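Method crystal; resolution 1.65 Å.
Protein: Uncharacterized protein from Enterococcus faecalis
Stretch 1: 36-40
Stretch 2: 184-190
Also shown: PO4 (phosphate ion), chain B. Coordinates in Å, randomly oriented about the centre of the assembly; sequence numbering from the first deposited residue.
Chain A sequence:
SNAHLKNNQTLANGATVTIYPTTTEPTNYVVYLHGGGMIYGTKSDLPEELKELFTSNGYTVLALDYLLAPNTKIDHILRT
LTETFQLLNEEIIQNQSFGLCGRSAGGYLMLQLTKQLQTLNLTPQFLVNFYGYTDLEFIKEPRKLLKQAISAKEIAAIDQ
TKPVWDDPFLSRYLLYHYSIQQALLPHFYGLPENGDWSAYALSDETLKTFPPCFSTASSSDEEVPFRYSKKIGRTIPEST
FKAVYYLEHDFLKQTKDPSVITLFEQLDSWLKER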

# COMPACT_ATOMS: atom_id res chain seq x y z
N GLY A 36 -4.90 2.39 -4.78
CA GLY A 36 -5.66 2.14 -6.00
C GLY A 36 -6.37 0.79 -6.04
O GLY A 36 -6.71 0.31 -7.14
N GLY A 37 -6.61 0.19 -4.88
CA GLY A 37 -7.44 -1.04 -4.83
C GLY A 37 -6.88 -2.28 -5.52
O GLY A 37 -7.62 -3.24 -5.75
N MSE A 38 -5.58 -2.27 -5.82
CA MSE A 38 -4.92 -3.32 -6.63
C MSE A 38 -5.48 -3.44 -8.03
O MSE A 38 -5.28 -4.46 -8.69
CB MSE A 38 -4.92 -4.69 -5.91
CG MSE A 38 -4.05 -4.62 -4.65
SE MSE A 38 -4.28 -6.25 -3.54
CE MSE A 38 -6.08 -5.87 -2.86
N ILE A 39 -6.21 -2.40 -8.46
CA ILE A 39 -6.73 -2.33 -9.83
C ILE A 39 -6.20 -1.11 -10.62
O ILE A 39 -6.03 -1.19 -11.85
CB ILE A 39 -8.29 -2.27 -9.87
CG1 ILE A 39 -8.94 -3.41 -9.05
CG2 ILE A 39 -8.80 -2.18 -11.32
CD1 ILE A 39 -9.12 -4.65 -9.74
N TYR A 40 -5.98 0.02 -9.94
CA TYR A 40 -5.43 1.19 -10.62
C TYR A 40 -4.29 1.83 -9.82
O TYR A 40 -3.92 1.35 -8.76
CB TYR A 40 -6.55 2.21 -10.95
CG TYR A 40 -7.03 3.09 -9.80
CD1 TYR A 40 -7.94 2.62 -8.84
CD2 TYR A 40 -6.58 4.42 -9.69
CE1 TYR A 40 -8.37 3.45 -7.78
CE2 TYR A 40 -7.00 5.25 -8.64
CZ TYR A 40 -7.91 4.78 -7.71
OH TYR A 40 -8.31 5.63 -6.69
N LEU A 184 -18.15 -7.26 -8.99
CA LEU A 184 -17.17 -8.08 -9.70
C LEU A 184 -15.78 -8.03 -9.06
O LEU A 184 -14.83 -8.67 -9.53
CB LEU A 184 -17.05 -7.63 -11.16
CG LEU A 184 -18.23 -7.88 -12.11
CD1 LEU A 184 -18.00 -7.13 -13.40
CD2 LEU A 184 -18.39 -9.37 -12.37
N LEU A 185 -15.64 -7.25 -7.99
CA LEU A 185 -14.32 -7.07 -7.43
C LEU A 185 -13.66 -8.41 -7.03
O LEU A 185 -12.52 -8.66 -7.40
CB LEU A 185 -14.31 -6.05 -6.29
CG LEU A 185 -12.92 -5.57 -5.87
CD1 LEU A 185 -12.14 -5.02 -7.06
CD2 LEU A 185 -13.01 -4.55 -4.70
N PRO A 186 -14.39 -9.28 -6.29
CA PRO A 186 -13.76 -10.57 -5.99
C PRO A 186 -13.35 -11.33 -7.25
O PRO A 186 -12.27 -11.91 -7.28
CB PRO A 186 -14.85 -11.31 -5.21
CG PRO A 186 -15.62 -10.19 -4.55
CD PRO A 186 -15.72 -9.18 -5.66
N HIS A 187 -14.19 -11.30 -8.28
CA HIS A 187 -13.88 -12.01 -9.52
C HIS A 187 -12.63 -11.40 -10.16
O HIS A 187 -11.74 -12.13 -10.62
CB HIS A 187 -15.06 -11.98 -10.49
CG HIS A 187 -14.81 -12.73 -11.76
ND1 HIS A 187 -14.84 -14.11 -11.82
CD2 HIS A 187 -14.48 -12.31 -13.00
CE1 HIS A 187 -14.56 -14.50 -13.06
NE2 HIS A 187 -14.33 -13.42 -13.79
N PHE A 188 -12.56 -10.07 -10.17
CA PHE A 188 -11.40 -9.37 -10.73
C PHE A 188 -10.14 -9.77 -9.97
O PHE A 188 -9.08 -9.95 -10.57
CB PHE A 188 -11.59 -7.85 -10.68
CG PHE A 188 -12.34 -7.29 -11.86
CD1 PHE A 188 -13.13 -8.12 -12.68
CD2 PHE A 188 -12.29 -5.93 -12.15
CE1 PHE A 188 -13.83 -7.59 -13.77
CE2 PHE A 188 -13.00 -5.40 -13.24
CZ PHE A 188 -13.76 -6.23 -14.04
N TYR A 189 -10.25 -9.91 -8.65
CA TYR A 189 -9.12 -10.29 -7.80
C TYR A 189 -8.74 -11.78 -7.87
O TYR A 189 -7.66 -12.17 -7.43
CB TYR A 189 -9.48 -9.99 -6.35
CG TYR A 189 -9.44 -8.55 -5.91
CD1 TYR A 189 -8.70 -7.57 -6.62
CD2 TYR A 189 -10.07 -8.18 -4.70
CE1 TYR A 189 -8.63 -6.24 -6.15
CE2 TYR A 189 -10.02 -6.88 -4.24
CZ TYR A 189 -9.30 -5.91 -4.98
OH TYR A 189 -9.25 -4.65 -4.49
N GLY A 190 -9.62 -12.62 -8.42
CA GLY A 190 -9.39 -14.08 -8.41
C GLY A 190 -9.65 -14.76 -7.07
O GLY A 190 -9.14 -15.87 -6.81
P PO4 B . -7.49 2.54 -2.56
O1 PO4 B . -8.52 2.04 -1.55
O2 PO4 B . -8.20 2.72 -3.90
O3 PO4 B . -6.98 3.93 -2.18
O4 PO4 B . -6.35 1.54 -2.61

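The first stretch is an irregular loop, folded tightly on itself, and the second is chiefly a short helix, distant in sequence, whose side chains reach across to it. The backbones keep well apart: the CA atoms of M38 and Y189 lie 8.2 Å from each other, and those of I39 and F188 8.5 Å. Side chains fill this gap, with a single hydrogen bond among otherwise apolar contacts.

G36 does not touch the helix, but it organizes the loop. G36 O accepts from I39 N at 3.1 Å and from Y40 N at 2.9 Å, drawing the chain into a compact turn. With phi near 120°, this position calls for glycine: a CB here would clash with Y40 O and be jammed against the preceding carbonyl. The turn also leaves amides free to bind an anion, and G36 N and G37 N each donate to O4 of the phosphate, probably from the crystallisation liquor, both at 2.7 Å.

G37, with phi of 66°, again has a conformation that favours glycine. Its carbonyl receives the one hydrogen bond between the stretches, Y189 OH to G37 O, very short at 2.5 Å. The CA-to-CB bond of Y189 points sideways, yet its long side chain brings the hydroxyl to the loop, and the carbonyl O lies near the plane of the ring, at its edge. Tyrosine suits this place because it offers a polar donor at the end of an apolar ring, satisfying a buried carbonyl while the ring packs against its neighbours.

M38, present as selenomethionine, also has positive phi, and its CA-to-CB bond points toward the helix. Its flexible chain, with chi angles m, t and m, sets M38 CE 3.9 Å from Y189 CZ, an apolar contact beside the hydrogen bond.

Of stretch 1, I39 makes the most contacts. Its CA-to-CB bond also points toward the helix, and I39 CD1 lies 4.0 Å from Y189 CE1, 4.1 Å from L185 CD1 and 4.2 Å from F188 CB. One methyl thus meets three residues, in van der Waals contacts that need no precise direction. A branched aliphatic side chain suits this buried site, and L185 supplies a methyl of its own: its CA-to-CB bond points sideways, but its end comes nearer.

Y40 leaves the interface, its ring out of reach of the helix; Y40 CE1 instead lies 4.0 Å from O2 of the phosphate.

G190, the first residue to leave helical phi/psi, has positive phi, which favours glycine, and forms a Schellman motif.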